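PDB 6ZMV: muramidase from Trichobolus zukalii, which probably hydrolyses the glycosidic bonds between N-acetylmuramic acid and N-acetylglucosamine in bacterial peptidoglycan, acting as a fungal lysozyme of glycoside hydrolase family 25. Local coordinates for residues S22-V27 and A52-G57; Y59-P64 and M93-Y98; A111-I116 and G145-F150; P155-R160 and Q175-F180. All coordinates share one frame; numbering follows the deposited sequence. Where two conformers were deposited one is given.

Contact 1. Residues S22-V27 and A52-G57; sequences SGARFV and AGLIRG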
# COMPACT_ATOMS: atom_id res chain seq x y z
N SER A 22 14.56 5.27 15.87
CA SER A 22 13.41 5.19 16.80
C SER A 22 12.68 3.86 16.72
O SER A 22 11.78 3.66 17.54
CB SER A 22 12.43 6.34 16.52
OG SER A 22 11.57 6.05 15.40
N GLY A 23 13.01 3.02 15.74
CA GLY A 23 12.47 1.65 15.68
C GLY A 23 11.76 1.35 14.38
O GLY A 23 11.34 0.21 14.20
N ALA A 24 11.54 2.33 13.52
CA ALA A 24 10.88 2.03 12.24
C ALA A 24 11.78 1.08 11.45
O ALA A 24 13.01 1.30 11.38
CB ALA A 24 10.58 3.25 11.40
N ARG A 25 11.16 0.10 10.78
CA ARG A 25 11.88 -0.81 9.90
C ARG A 25 11.39 -0.78 8.46
O ARG A 25 12.06 -1.40 7.62
CB ARG A 25 11.96 -2.21 10.49
CG ARG A 25 12.75 -2.25 11.79
CD ARG A 25 14.23 -2.11 11.60
NE ARG A 25 15.03 -2.13 12.81
CZ ARG A 25 15.35 -1.07 13.50
NH1 ARG A 25 16.14 -1.14 14.57
NH2 ARG A 25 14.84 0.10 13.19
N PHE A 26 10.24 -0.17 8.19
CA PHE A 26 9.77 -0.09 6.81
C PHE A 26 9.03 1.21 6.61
O PHE A 26 8.53 1.84 7.57
CB PHE A 26 8.89 -1.30 6.42
CG PHE A 26 7.55 -1.34 7.12
CD1 PHE A 26 7.44 -1.88 8.37
CD2 PHE A 26 6.38 -0.82 6.56
CE1 PHE A 26 6.23 -1.91 9.05
CE2 PHE A 26 5.18 -0.79 7.25
CZ PHE A 26 5.10 -1.38 8.49
N VAL A 27 8.96 1.61 5.35
CA VAL A 27 8.16 2.79 4.94
C VAL A 27 7.54 2.51 3.59
O VAL A 27 8.17 1.90 2.73
CB VAL A 27 9.02 4.07 4.93
CG1 VAL A 27 10.19 3.95 3.96
CG2 VAL A 27 8.17 5.30 4.70
N ALA A 52 19.03 4.79 4.83
CA ALA A 52 18.78 4.70 6.28
C ALA A 52 18.57 3.26 6.72
O ALA A 52 18.41 3.05 7.94
CB ALA A 52 17.59 5.54 6.68
N GLY A 53 18.47 2.31 5.79
CA GLY A 53 18.28 0.89 6.11
C GLY A 53 16.82 0.53 6.32
O GLY A 53 16.53 -0.57 6.85
N LEU A 54 15.89 1.35 5.86
CA LEU A 54 14.45 0.97 5.88
C LEU A 54 14.12 0.08 4.71
O LEU A 54 14.54 0.36 3.56
CB LEU A 54 13.59 2.22 5.84
CG LEU A 54 13.70 3.14 7.04
CD1 LEU A 54 13.12 4.51 6.71
CD2 LEU A 54 13.10 2.53 8.29
N ILE A 55 13.33 -0.94 4.95
CA ILE A 55 12.69 -1.69 3.86
C ILE A 55 11.64 -0.74 3.29
O ILE A 55 11.07 0.05 4.06
CB ILE A 55 12.04 -2.96 4.45
CG1 ILE A 55 13.16 -3.89 4.93
CG2 ILE A 55 11.08 -3.66 3.51
CD1 ILE A 55 12.76 -5.06 5.82
N ARG A 56 11.37 -0.76 1.99
CA ARG A 56 10.50 0.30 1.43
C ARG A 56 9.80 -0.22 0.18
O ARG A 56 10.28 -1.14 -0.50
CB ARG A 56 11.24 1.59 1.10
CG ARG A 56 12.27 1.53 0.01
CD ARG A 56 13.56 0.85 0.32
NE ARG A 56 14.51 0.92 -0.76
CZ ARG A 56 14.56 0.12 -1.82
NH1 ARG A 56 13.74 -0.91 -1.96
NH2 ARG A 56 15.50 0.32 -2.74
N GLY A 57 8.63 0.34 -0.05
CA GLY A 57 7.92 0.13 -1.30
C GLY A 57 7.13 1.35 -1.66
O GLY A 57 7.05 2.29 -0.87
O HOH W 1 14.69 -2.14 8.12

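Contact 2. Residues Y59-P64 and M93-Y98; sequences YHFARP and MLDMEY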
# COMPACT_ATOMS: atom_id res chain seq x y z
N TYR A 59 3.37 3.08 -3.27
CA TYR A 59 1.92 2.90 -3.36
C TYR A 59 1.31 3.74 -4.47
O TYR A 59 1.83 4.79 -4.86
CB TYR A 59 1.21 3.04 -2.01
CG TYR A 59 1.01 4.42 -1.42
CD1 TYR A 59 -0.05 5.22 -1.86
CD2 TYR A 59 1.83 4.90 -0.41
CE1 TYR A 59 -0.31 6.43 -1.26
CE2 TYR A 59 1.56 6.11 0.19
CZ TYR A 59 0.48 6.87 -0.22
OH TYR A 59 0.24 8.07 0.37
N HIS A 60 0.19 3.23 -4.96
CA HIS A 60 -0.63 3.87 -6.00
C HIS A 60 -1.99 4.26 -5.45
O HIS A 60 -2.74 3.38 -5.00
CB HIS A 60 -0.82 2.87 -7.14
CG HIS A 60 -1.67 3.48 -8.21
ND1 HIS A 60 -1.17 4.42 -9.07
CD2 HIS A 60 -2.98 3.34 -8.50
CE1 HIS A 60 -2.17 4.81 -9.87
NE2 HIS A 60 -3.29 4.16 -9.54
N PHE A 61 -2.30 5.55 -5.49
CA PHE A 61 -3.64 6.03 -5.13
C PHE A 61 -4.59 5.78 -6.30
O PHE A 61 -4.51 6.45 -7.32
CB PHE A 61 -3.53 7.49 -4.69
CG PHE A 61 -4.78 8.08 -4.10
CD1 PHE A 61 -6.01 8.07 -4.77
CD2 PHE A 61 -4.70 8.76 -2.90
CE1 PHE A 61 -7.13 8.58 -4.16
CE2 PHE A 61 -5.82 9.31 -2.32
CZ PHE A 61 -7.01 9.24 -2.96
N ALA A 62 -5.45 4.80 -6.18
CA ALA A 62 -6.35 4.38 -7.27
C ALA A 62 -7.35 5.48 -7.57
O ALA A 62 -7.98 6.06 -6.67
CB ALA A 62 -7.11 3.12 -6.89
N ARG A 63 -7.62 5.66 -8.86
CA ARG A 63 -8.76 6.50 -9.33
C ARG A 63 -9.57 5.69 -10.32
O ARG A 63 -9.36 5.78 -11.53
CB ARG A 63 -8.21 7.80 -9.91
CG ARG A 63 -7.53 8.74 -8.91
CD ARG A 63 -8.54 9.48 -8.07
NE ARG A 63 -8.06 10.44 -7.14
CZ ARG A 63 -8.71 10.93 -6.10
NH1 ARG A 63 -9.97 10.59 -5.81
NH2 ARG A 63 -8.05 11.80 -5.36
N PRO A 64 -10.39 4.76 -9.85
CA PRO A 64 -11.01 3.81 -10.78
C PRO A 64 -11.93 4.42 -11.83
O PRO A 64 -12.18 3.74 -12.79
CB PRO A 64 -11.76 2.85 -9.83
CG PRO A 64 -11.00 2.93 -8.55
CD PRO A 64 -10.64 4.40 -8.42
N MET A 93 1.87 -1.33 -3.25
CA MET A 93 0.57 -1.28 -2.54
C MET A 93 -0.47 -0.50 -3.37
O MET A 93 -0.21 0.65 -3.77
CB MET A 93 0.76 -0.68 -1.14
CG MET A 93 -0.50 -0.66 -0.36
SD MET A 93 -0.23 -0.01 1.33
CE MET A 93 -0.51 1.72 1.05
N LEU A 94 -1.60 -1.13 -3.61
CA LEU A 94 -2.78 -0.52 -4.22
C LEU A 94 -3.62 0.16 -3.16
O LEU A 94 -4.13 -0.54 -2.27
CB LEU A 94 -3.60 -1.57 -4.95
CG LEU A 94 -4.88 -1.10 -5.59
CD1 LEU A 94 -4.69 -0.01 -6.61
CD2 LEU A 94 -5.65 -2.22 -6.18
N ASP A 95 -3.71 1.47 -3.18
CA ASP A 95 -4.38 2.28 -2.13
C ASP A 95 -5.81 2.61 -2.54
O ASP A 95 -6.02 3.47 -3.38
CB ASP A 95 -3.57 3.57 -1.89
CG ASP A 95 -4.26 4.57 -0.99
OD1 ASP A 95 -5.31 4.23 -0.44
OD2 ASP A 95 -3.76 5.71 -0.88
N MET A 96 -6.78 1.92 -1.95
CA MET A 96 -8.20 2.16 -2.21
C MET A 96 -8.73 3.12 -1.15
O MET A 96 -8.63 2.90 0.06
CB MET A 96 -8.98 0.84 -2.18
CG MET A 96 -8.47 -0.21 -3.13
SD MET A 96 -8.13 0.27 -4.81
CE MET A 96 -9.74 0.77 -5.41
N GLU A 97 -9.30 4.21 -1.61
CA GLU A 97 -9.69 5.36 -0.77
C GLU A 97 -11.12 5.76 -1.14
O GLU A 97 -11.53 5.53 -2.31
CB GLU A 97 -8.83 6.58 -1.14
CG GLU A 97 -7.36 6.45 -0.85
CD GLU A 97 -7.03 6.76 0.58
OE1 GLU A 97 -6.10 6.11 1.07
OE2 GLU A 97 -7.71 7.61 1.22
N TYR A 98 -11.80 6.42 -0.23
CA TYR A 98 -13.06 7.07 -0.60
C TYR A 98 -12.80 8.06 -1.74
O TYR A 98 -11.78 8.76 -1.74
CB TYR A 98 -13.63 7.76 0.60
CG TYR A 98 -14.12 6.81 1.65
CD1 TYR A 98 -15.37 6.26 1.57
CD2 TYR A 98 -13.32 6.43 2.70
CE1 TYR A 98 -15.83 5.34 2.48
CE2 TYR A 98 -13.76 5.52 3.64
CZ TYR A 98 -15.03 4.98 3.55
OH TYR A 98 -15.46 4.13 4.52
O HOH W 2 -8.38 4.94 -4.16
O HOH W 3 -10.33 11.37 -3.11

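Contact 3. Residues A111-I116 and G145-F150; sequences AMVNWI and GNSNKF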
# COMPACT_ATOMS: atom_id res chain seq x y z
N ALA A 111 -18.14 -3.99 -10.79
CA ALA A 111 -17.18 -3.17 -11.56
C ALA A 111 -15.94 -2.87 -10.72
O ALA A 111 -14.84 -2.94 -11.27
CB ALA A 111 -17.80 -1.89 -12.03
N MET A 112 -16.11 -2.59 -9.43
CA MET A 112 -14.94 -2.31 -8.59
C MET A 112 -14.08 -3.57 -8.45
O MET A 112 -12.86 -3.48 -8.50
CB MET A 112 -15.38 -1.81 -7.20
CG MET A 112 -14.23 -1.43 -6.35
SD MET A 112 -13.28 0.01 -6.97
CE MET A 112 -14.36 1.32 -6.48
N VAL A 113 -14.68 -4.72 -8.19
CA VAL A 113 -13.90 -5.96 -8.10
C VAL A 113 -13.19 -6.21 -9.42
O VAL A 113 -12.00 -6.59 -9.39
CB VAL A 113 -14.82 -7.13 -7.69
CG1 VAL A 113 -14.09 -8.45 -7.79
CG2 VAL A 113 -15.29 -6.95 -6.24
N ASN A 114 -13.86 -6.01 -10.53
CA ASN A 114 -13.20 -6.22 -11.85
C ASN A 114 -12.02 -5.25 -12.02
O ASN A 114 -10.99 -5.64 -12.56
CB ASN A 114 -14.21 -6.09 -13.00
CG ASN A 114 -15.19 -7.23 -13.08
OD1 ASN A 114 -14.93 -8.29 -12.50
ND2 ASN A 114 -16.28 -6.98 -13.76
N TRP A 115 -12.20 -4.01 -11.62
CA TRP A 115 -11.15 -2.97 -11.77
C TRP A 115 -9.94 -3.37 -10.91
O TRP A 115 -8.80 -3.38 -11.39
CB TRP A 115 -11.67 -1.61 -11.29
CG TRP A 115 -10.76 -0.48 -11.57
CD1 TRP A 115 -10.85 0.31 -12.67
CD2 TRP A 115 -9.59 -0.05 -10.84
NE1 TRP A 115 -9.82 1.23 -12.66
CE2 TRP A 115 -9.01 1.01 -11.57
CE3 TRP A 115 -8.98 -0.46 -9.67
CZ2 TRP A 115 -7.87 1.68 -11.13
CZ3 TRP A 115 -7.86 0.17 -9.24
CH2 TRP A 115 -7.29 1.20 -9.99
N ILE A 116 -10.17 -3.76 -9.66
CA ILE A 116 -9.06 -4.18 -8.79
C ILE A 116 -8.40 -5.43 -9.36
O ILE A 116 -7.20 -5.53 -9.35
CB ILE A 116 -9.55 -4.40 -7.37
CG1 ILE A 116 -10.05 -3.11 -6.75
CG2 ILE A 116 -8.47 -5.04 -6.49
CD1 ILE A 116 -10.81 -3.28 -5.43
N GLY A 145 -18.62 -5.25 -1.99
CA GLY A 145 -19.51 -6.32 -1.52
C GLY A 145 -18.81 -7.26 -0.56
O GLY A 145 -19.15 -8.42 -0.47
N ASN A 146 -17.76 -6.79 0.10
CA ASN A 146 -16.93 -7.58 1.01
C ASN A 146 -16.31 -8.76 0.26
O ASN A 146 -16.33 -9.89 0.76
CB ASN A 146 -17.69 -8.05 2.25
CG ASN A 146 -16.74 -8.31 3.40
OD1 ASN A 146 -15.62 -7.78 3.42
ND2 ASN A 146 -17.23 -9.06 4.38
N SER A 147 -15.80 -8.48 -0.91
CA SER A 147 -15.23 -9.51 -1.77
C SER A 147 -14.09 -10.27 -1.11
O SER A 147 -13.19 -9.64 -0.59
CB SER A 147 -14.78 -8.92 -3.09
OG SER A 147 -14.17 -9.88 -3.94
N ASN A 148 -14.07 -11.57 -1.33
CA ASN A 148 -12.97 -12.42 -0.90
C ASN A 148 -12.04 -12.78 -2.05
O ASN A 148 -11.14 -13.59 -1.86
CB ASN A 148 -13.46 -13.67 -0.17
CG ASN A 148 -14.16 -14.66 -1.03
OD1 ASN A 148 -14.23 -14.46 -2.22
ND2 ASN A 148 -14.61 -15.75 -0.44
N LYS A 149 -12.18 -12.13 -3.22
CA LYS A 149 -11.42 -12.56 -4.39
C LYS A 149 -9.89 -12.49 -4.22
O LYS A 149 -9.18 -13.23 -4.93
CB LYS A 149 -11.83 -11.71 -5.59
CG LYS A 149 -11.23 -12.13 -6.93
CD LYS A 149 -11.88 -11.51 -8.15
CE LYS A 149 -11.28 -12.13 -9.40
NZ LYS A 149 -11.77 -11.48 -10.61
N PHE A 150 -9.41 -11.59 -3.39
CA PHE A 150 -7.96 -11.28 -3.26
C PHE A 150 -7.35 -11.86 -2.00
O PHE A 150 -6.16 -11.67 -1.76
CB PHE A 150 -7.75 -9.78 -3.39
CG PHE A 150 -8.46 -9.19 -4.59
CD1 PHE A 150 -8.10 -9.50 -5.88
CD2 PHE A 150 -9.59 -8.44 -4.40
CE1 PHE A 150 -8.83 -9.03 -6.95
CE2 PHE A 150 -10.35 -7.98 -5.47
CZ PHE A 150 -9.96 -8.29 -6.75

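Contact 4. Residues P155-R160 and Q175-F180; sequences PLVLAR and QTIWQF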
# COMPACT_ATOMS: atom_id res chain seq x y z
N PRO A 155 -1.53 -9.36 -0.05
CA PRO A 155 -1.48 -9.01 1.37
C PRO A 155 -2.36 -7.81 1.68
O PRO A 155 -2.40 -6.85 0.89
CB PRO A 155 -0.03 -8.62 1.62
CG PRO A 155 0.70 -9.48 0.57
CD PRO A 155 -0.19 -9.41 -0.64
N LEU A 156 -3.08 -7.87 2.80
CA LEU A 156 -3.99 -6.80 3.24
C LEU A 156 -3.26 -5.80 4.10
O LEU A 156 -2.63 -6.16 5.11
CB LEU A 156 -5.16 -7.43 3.99
CG LEU A 156 -6.10 -6.47 4.69
CD1 LEU A 156 -6.84 -5.58 3.68
CD2 LEU A 156 -7.07 -7.20 5.57
N VAL A 157 -3.38 -4.53 3.74
CA VAL A 157 -2.98 -3.39 4.60
C VAL A 157 -4.28 -2.75 5.07
O VAL A 157 -5.04 -2.20 4.26
CB VAL A 157 -2.07 -2.41 3.89
CG1 VAL A 157 -1.61 -1.32 4.84
CG2 VAL A 157 -0.87 -3.15 3.26
N LEU A 158 -4.62 -2.94 6.33
CA LEU A 158 -5.91 -2.54 6.89
C LEU A 158 -5.76 -1.26 7.70
O LEU A 158 -4.95 -1.19 8.63
CB LEU A 158 -6.44 -3.64 7.77
CG LEU A 158 -7.84 -3.47 8.33
CD1 LEU A 158 -8.89 -3.23 7.27
CD2 LEU A 158 -8.22 -4.68 9.16
N ALA A 159 -6.56 -0.27 7.36
CA ALA A 159 -6.58 1.01 8.10
C ALA A 159 -7.67 0.98 9.14
O ALA A 159 -8.82 0.78 8.78
CB ALA A 159 -6.77 2.16 7.15
N ARG A 160 -7.34 1.21 10.38
CA ARG A 160 -8.32 1.38 11.47
C ARG A 160 -7.65 2.14 12.59
O ARG A 160 -6.70 1.65 13.18
CB ARG A 160 -8.87 0.06 11.98
CG ARG A 160 -10.09 0.35 12.80
CD ARG A 160 -10.42 -0.59 13.87
NE ARG A 160 -11.57 -0.14 14.60
CZ ARG A 160 -11.97 -0.73 15.71
NH1 ARG A 160 -13.13 -0.40 16.24
NH2 ARG A 160 -11.25 -1.71 16.22
N GLN A 175 -4.70 -9.04 8.68
CA GLN A 175 -3.97 -7.98 7.96
C GLN A 175 -2.47 -8.29 8.03
O GLN A 175 -1.96 -8.71 9.06
CB GLN A 175 -4.28 -6.62 8.59
CG GLN A 175 -3.44 -6.19 9.80
CD GLN A 175 -3.58 -6.96 11.09
OE1 GLN A 175 -2.79 -6.73 12.06
NE2 GLN A 175 -4.59 -7.76 11.18
N THR A 176 -1.78 -8.03 6.94
CA THR A 176 -0.32 -8.07 6.90
C THR A 176 0.27 -6.82 7.57
O THR A 176 1.31 -6.91 8.28
CB THR A 176 0.15 -8.32 5.47
OG1 THR A 176 -0.31 -9.60 5.05
CG2 THR A 176 1.63 -8.24 5.34
N ILE A 177 -0.31 -5.68 7.31
CA ILE A 177 0.09 -4.39 7.91
C ILE A 177 -1.18 -3.74 8.42
O ILE A 177 -2.21 -3.79 7.73
CB ILE A 177 0.90 -3.52 6.93
CG1 ILE A 177 2.20 -4.20 6.48
CG2 ILE A 177 1.16 -2.12 7.48
CD1 ILE A 177 2.85 -3.61 5.26
N TRP A 178 -1.10 -3.09 9.57
CA TRP A 178 -2.15 -2.25 10.15
C TRP A 178 -1.71 -0.80 10.13
O TRP A 178 -0.68 -0.47 10.74
CB TRP A 178 -2.37 -2.75 11.57
CG TRP A 178 -3.37 -2.02 12.40
CD1 TRP A 178 -4.39 -1.21 12.02
CD2 TRP A 178 -3.41 -2.05 13.82
NE1 TRP A 178 -5.09 -0.76 13.10
CE2 TRP A 178 -4.51 -1.25 14.24
CE3 TRP A 178 -2.61 -2.66 14.80
CZ2 TRP A 178 -4.77 -1.02 15.59
CZ3 TRP A 178 -2.94 -2.50 16.12
CH2 TRP A 178 -4.02 -1.71 16.51
N GLN A 179 -2.46 0.06 9.51
CA GLN A 179 -2.28 1.52 9.58
C GLN A 179 -3.14 1.98 10.74
O GLN A 179 -4.38 1.99 10.62
CB GLN A 179 -2.62 2.21 8.27
CG GLN A 179 -2.20 3.67 8.29
CD GLN A 179 -2.79 4.44 7.12
OE1 GLN A 179 -4.03 4.63 7.07
NE2 GLN A 179 -1.93 4.75 6.18
N PHE A 180 -2.53 2.35 11.84
CA PHE A 180 -3.29 2.55 13.11
C PHE A 180 -3.43 4.00 13.55
O PHE A 180 -4.21 4.24 14.45
CB PHE A 180 -2.67 1.73 14.23
CG PHE A 180 -1.25 2.07 14.58
CD1 PHE A 180 -1.01 3.04 15.57
CD2 PHE A 180 -0.15 1.42 14.01
CE1 PHE A 180 0.29 3.31 15.95
CE2 PHE A 180 1.14 1.69 14.43
CZ PHE A 180 1.36 2.64 15.37
O HOH W 4 -2.99 -10.22 4.72

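Contact 1. Residues S22-V27 and A52-G57
Two parallel strands of the glycoside hydrolase barrel begin side by side here, Phe26 paired with Ile55 and Val27 with Arg56. Each segment leaves a helix through a Schellman motif, at Gly23 and Gly53, whose positive phi ends the helix. The backbone ladder then opens with Ile55 N donating to Arg25 O at 3.0 Å, continues with Val27 N to Ile55 O at 2.9 Å, and finishes on a longer bond from Gly57 N to Val27 O. Before the first rung, a water donates to both Arg25 O and Gly53 O, so Arg25 O receives the strand amide and the water. Leu54 reaches across to segment 22-27. Its CD2 presses on Ala24 O at 3.3 Å and meets Ala24 CB, while CD1 reaches Val27 CG1 at 4.1 Å. CG1 of Val27 stands between its own N and carbonyl carbon (chi1 60°), which brings it against Arg56 CB at 3.9 Å. On the other face, Phe26 CB and Ile55 CB touch at 4.1 Å, and both residues pack on Leu200 of helix 197-205. Arg25 NH2 donates to Ala24 O and Tyr20 O, whereas the Arg56 guanidinium turns to Thr50 and Thr89. Helix 42-51 packs on Val27 and Leu54; the contact joins the N-terminal ends of neighbouring strands 26-33 and 55-61, linked through that helix in a beta-alpha-beta crossover of the TIM-like barrel.

Contact 2. Residues Y59-P64 and M93-Y98
The Phe61 ring carries Glu97 on one face: CG of Glu97 stands 3.8 Å from the ring centroid, 24° off the normal, in a CH-pi contact displaced toward the CZ rim. The two side chains cross at about a right angle; Glu97 is bent at chi2 (-83°), and its carboxylate plane is 29° from the ring plane. CE1 of the same ring lies over the centre of the Arg63 guanidinium, whose NH2 is salt-bridged to Glu33. At the edge of the His60 imidazole, near its plane, sits Leu94 CD1; both imidazole nitrogens are engaged, ND1 with Thr32 and NE2 with Gln72. The Tyr59 and Met93 side chains lie side by side, pointing the same way, with Met93 CE 3.8 Å from Tyr59 CB. Asp95 also lies beside Tyr59, its OD2 3.5 Å from Tyr59 CE1. The strands that carry these groups are parallel, joined by His60 N to Met93 O at 2.9 Å, Asp95 N to His60 O at 2.8 Å, and a longer Ala62 N to Asp95 O. Past the strand ends a water donates to Ala62 O and Asp95 O while accepting from Glu97 N. Here Ala62 CB packs on Met96 SD at 3.7 Å. Asp95-Met96-Glu97 matches the Asp-X-Glu motif of GH25 active sites, and glycerol, probably from the crystallisation liquor, hydrogen-bonds to Tyr59 OH and Glu97 OE1, consistent with a pocket. Strands 26-33 and 132-136 flank the pair, while helix 109-127 covers Ala62, Leu94 and Met96 through Trp115, Phe119 and Met112.

Contact 3. Residues A111-I116 and G145-F150
Val113 and Ile116 lie one turn apart on regular helix 109-127 and face Ser147, Lys149 and Phe150 of an irregular segment. The backbones stay well separated, with CA of Val113 and CA of Ser147 7.4 Å apart, so side chains do most of the bridging and no hydrogen bond crosses. Segment 145-150 leaves helix 137-144 at Gly145 with positive phi, and runs on toward strand 156-159; the contact thus joins the connection between helix 137-144 and strand 156-159 of the barrel to helix 109-127. An ST turn shapes the loop: Ser147 OG accepts from Lys149 N at 3.1 Å, almost straight at 165°. Val113 splits its two methyl groups over this turn, CG2 against Ser147 CB and CG1 against Lys149 CD, each at 3.8 Å. The extended Lys149 chain slants across the valine, carrying NZ to Ser117 OG, which also bonds to Val113 O. Deeper in, Phe150 is sandwiched. Lys149 CB lies over the centre of one ring face; on the opposite face is Ile116 CG2, 3.9 Å from the centroid and displaced toward the CE2-CZ rim. Ile116 CG2 is anti to its backbone N, which aims that methyl at the ring. Ile133 and Trp140 adjoin the phenyl group, tying it to strand 132-136 and helix 137-144. Val113 O lies at the ring's edge, in plane, 3.7 Å from Phe150 CZ.

Contact 4. Residues P155-R160 and Q175-F180
Leu156 O is gripped by two consecutive amides, Thr176 N at 2.8 Å and Ile177 N at 3.2 Å, both in its carbonyl plane; the Ile177 bond is the straighter, 167° against 135°. The double grip marks a step in register: Leu156 lies beside Gln175, yet Val157 pairs with Ile177, with Thr176 as the extra residue. A water accepts from Leu156 N and is hydrogen-bonded to Thr176 OG1. From there the parallel ladder is regular, Leu158 N to Ile177 O, Gln179 N to Leu158 O, and Arg160 N to Gln179 O. Trp178 adds a side-chain hydrogen bond: NE1 donates to Arg160 O at 2.9 Å, on a carbonyl lone pair, with the oxygen tilted 19° from the indole plane. CD1 of the indole comes edge-on to Leu158 O at 3.4 Å, and Phe180 CB rests over one indole face. On the other side of the sheet Val157 and Ile177 lie side by side, CG1 of Val157 3.9 Å from CG2 of Ile177. Gln179 projects on that same side, its OE1 3.7 Å from Ala159 CB and hydrogen-bonded to Tyr134 and Tyr161, its NE2 to Asp6 and a glycerol. With both ends of its amide engaged, Gln179 is probably fixed in rotation, which suggests that it presents a fixed amide to the glycerol site.

Contacts 1, 2 and 4 belong to one curled sheet, and contact 3 packs outside it. Strand 55-61 serves both contact 1, at its start, and contact 2, at its end; their centres are 22 Å apart on opposite sides of the chain's centre. Across the barrel interior contact 4 meets both: Phe26 CZ lies 4.1 Å from Ile177 CG2, and Met93 SD 3.7 Å from Val157 CG2. Contact 3 backs onto contact 2 through helix 109-127, Ile116 CG2 lying 4.0 Å from Leu94 CD2. Glycerol binds Tyr59 and Glu97 in contact 2 and Gln179 in contact 4, whose centres are 14 Å apart, consistent with both lining the probable active-site pocket.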